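Chitinase A (Cycas revoluta, PDB 4MNJ) probably binds and hydrolyses chitin, as a class V plant chitinase of glycoside hydrolase family 18. Local coordinates at residues 253-258 with 290-295. Sequence-based numbering, arbitrary orientation.
Sequences VGIGAP and TVSAYA
Y294, on strand 292-297, carries this contact: its ring reaches the loop 253-258 and meets three consecutive residues obliquely. A chi1 of 63° sets CG over the Y294 backbone, between N and C, and the ring lies against V253, G254 and I255. The tight part lies along its CE1 and OH atoms: V253 O is 3.3 Å from Y294 CE1, and G254 CA is 3.6 Å from Y294 OH. At the CD2/CE2 side of the ring, I255 CG1 stands 3.9 Å from Y294 CE2, an apolar contact in which the two side chains lie askew.

I255 CD1 keeps to the ring, 4.0 Å from Y294 CE2, and makes longer approaches of 4.1 Å to T290 OG1 and 4.5 Å to S292 OG. The open side belongs to G254 and I255, both partly exposed, where the type II turn G254-A257 carries the loop off.

The contact joins the loop before strand 259-260 to antiparallel strands consistent with the small alpha+beta insertion domain that class V family 18 chitinases carry on the TIM barrel. W301 stacks on Y294 and hydrogen-bonds V253 O, while T290 OG1 is hydrogen-bonded to D287 OD2. Polar needs are thus met by W301 and D287, and van der Waals packing against Y294 joins the two segments.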
ATOM      1  N   VAL A 253      13.741  -3.503 -26.474  1.00 19.49           N
ATOM      2  CA  VAL A 253      12.620  -3.997 -25.677  1.00 19.57           C
ATOM      3  C   VAL A 253      12.983  -4.447 -24.266  1.00 19.61           C
ATOM      4  O   VAL A 253      12.121  -4.947 -23.537  1.00 19.65           O
ATOM      5  CB  VAL A 253      11.903  -5.167 -26.403  1.00 19.54           C
ATOM      6  CG1 VAL A 253      11.211  -4.675 -27.664  1.00 19.83           C
ATOM      7  CG2 VAL A 253      12.889  -6.301 -26.722  1.00 19.84           C
ATOM      8  N   GLY A 254      14.249  -4.285 -23.887  1.00 19.54           N
ATOM      9  CA  GLY A 254      14.701  -4.673 -22.555  1.00 19.40           C
ATOM     10  C   GLY A 254      14.573  -3.537 -21.558  1.00 19.28           C
ATOM     11  O   GLY A 254      13.962  -2.505 -21.858  1.00 19.43           O
ATOM     12  N   ILE A 255      15.142  -3.738 -20.369  1.00 19.03           N
ATOM     13  CA  ILE A 255      15.196  -2.697 -19.345  1.00 19.08           C
ATOM     14  C   ILE A 255      16.232  -1.649 -19.743  1.00 19.16           C
ATOM     15  O   ILE A 255      17.352  -1.988 -20.133  1.00 19.34           O
ATOM     16  CB  ILE A 255      15.507  -3.280 -17.943  1.00 18.98           C
ATOM     17  CG1 ILE A 255      14.286  -4.045 -17.422  1.00 19.08           C
ATOM     18  CG2 ILE A 255      15.915  -2.173 -16.954  1.00 19.22           C
ATOM     19  CD1 ILE A 255      14.532  -4.835 -16.164  1.00 19.44           C
ATOM     20  N   GLY A 256      15.837  -0.383 -19.650  1.00 19.39           N
ATOM     21  CA  GLY A 256      16.694   0.732 -20.039  1.00 19.61           C
ATOM     22  C   GLY A 256      16.499   1.159 -21.483  1.00 19.86           C
ATOM     23  O   GLY A 256      17.269   1.965 -22.004  1.00 20.27           O
ATOM     24  N   ALA A 257      15.470   0.621 -22.132  1.00 20.02           N
ATOM     25  CA  ALA A 257      15.134   1.013 -23.501  1.00 19.91           C
ATOM     26  C   ALA A 257      14.504   2.406 -23.524  1.00 19.98           C
ATOM     27  O   ALA A 257      13.779   2.768 -22.595  1.00 19.77           O
ATOM     28  CB  ALA A 257      14.202  -0.006 -24.133  1.00 20.10           C
ATOM     29  N   PRO A 258      14.792   3.198 -24.578  1.00 20.02           N
ATOM     30  CA  PRO A 258      14.231   4.547 -24.696  1.00 20.14           C
ATOM     31  C   PRO A 258      12.711   4.538 -24.874  1.00 20.07           C
ATOM     32  O   PRO A 258      12.174   3.676 -25.576  1.00 20.06           O
ATOM     33  CB  PRO A 258      14.920   5.111 -25.948  1.00 20.19           C
ATOM     34  CG  PRO A 258      15.375   3.916 -26.712  1.00 20.37           C
ATOM     35  CD  PRO A 258      15.718   2.889 -25.685  1.00 20.18           C
ATOM     36  N   THR A 290      16.974  -7.377 -11.286  1.00 12.83           N
ATOM     37  CA  THR A 290      16.109  -6.547 -10.438  1.00 12.71           C
ATOM     38  C   THR A 290      15.100  -7.338  -9.605  1.00 12.79           C
ATOM     39  O   THR A 290      14.497  -6.788  -8.676  1.00 12.99           O
ATOM     40  CB  THR A 290      15.325  -5.507 -11.269  1.00 12.91           C
ATOM     41  OG1 THR A 290      14.600  -6.171 -12.311  1.00 12.41           O
ATOM     42  CG2 THR A 290      16.261  -4.470 -11.871  1.00 13.15           C
ATOM     43  N   VAL A 291      14.927  -8.618  -9.937  1.00 12.11           N
ATOM     44  CA  VAL A 291      13.852  -9.457  -9.377  1.00 11.43           C
ATOM     45  C   VAL A 291      12.509  -8.827  -9.738  1.00 11.60           C
ATOM     46  O   VAL A 291      11.809  -8.257  -8.894  1.00 11.72           O
ATOM     47  CB  VAL A 291      13.982  -9.695  -7.846  1.00 11.43           C
ATOM     48  CG1 VAL A 291      12.908 -10.659  -7.348  1.00 11.08           C
ATOM     49  CG2 VAL A 291      15.368 -10.236  -7.502  1.00 11.27           C
ATOM     50  N   SER A 292      12.167  -8.938 -11.014  1.00 11.38           N
ATOM     51  CA  SER A 292      10.982  -8.301 -11.558  1.00 11.45           C
ATOM     52  C   SER A 292      10.641  -8.940 -12.890  1.00 11.22           C
ATOM     53  O   SER A 292      11.402  -9.755 -13.413  1.00 11.44           O
ATOM     54  CB  SER A 292      11.215  -6.795 -11.743  1.00 11.51           C
ATOM     55  OG  SER A 292      11.996  -6.520 -12.894  1.00 12.76           O
ATOM     56  N   ALA A 293       9.489  -8.563 -13.429  1.00 11.01           N
ATOM     57  CA  ALA A 293       9.074  -9.022 -14.739  1.00 10.63           C
ATOM     58  C   ALA A 293       8.778  -7.839 -15.635  1.00 10.75           C
ATOM     59  O   ALA A 293       8.496  -6.736 -15.163  1.00 10.67           O
ATOM     60  CB  ALA A 293       7.848  -9.912 -14.623  1.00 10.80           C
ATOM     61  N   TYR A 294       8.871  -8.075 -16.937  1.00 10.88           N
ATOM     62  CA  TYR A 294       8.339  -7.146 -17.919  1.00 10.97           C
ATOM     63  C   TYR A 294       7.770  -7.877 -19.122  1.00 11.08           C
ATOM     64  O   TYR A 294       8.092  -9.043 -19.369  1.00 11.10           O
ATOM     65  CB  TYR A 294       9.365  -6.077 -18.325  1.00 11.26           C
ATOM     66  CG  TYR A 294      10.631  -6.566 -19.006  1.00 11.63           C
ATOM     67  CD1 TYR A 294      10.725  -6.612 -20.397  1.00 12.75           C
ATOM     68  CD2 TYR A 294      11.751  -6.930 -18.258  1.00 12.87           C
ATOM     69  CE1 TYR A 294      11.899  -7.034 -21.033  1.00 13.86           C
ATOM     70  CE2 TYR A 294      12.925  -7.353 -18.878  1.00 13.32           C
ATOM     71  CZ  TYR A 294      12.990  -7.403 -20.266  1.00 14.17           C
ATOM     72  OH  TYR A 294      14.149  -7.823 -20.885  1.00 15.72           O
ATOM     73  N   ALA A 295       6.891  -7.192 -19.839  1.00 10.91           N
ATOM     74  CA  ALA A 295       6.230  -7.762 -21.002  1.00 11.16           C
ATOM     75  C   ALA A 295       6.105  -6.707 -22.088  1.00 11.28           C
ATOM     76  O   ALA A 295       5.869  -5.536 -21.794  1.00 11.02           O
ATOM     77  CB  ALA A 295       4.866  -8.308 -20.620  1.00 11.32           C
TER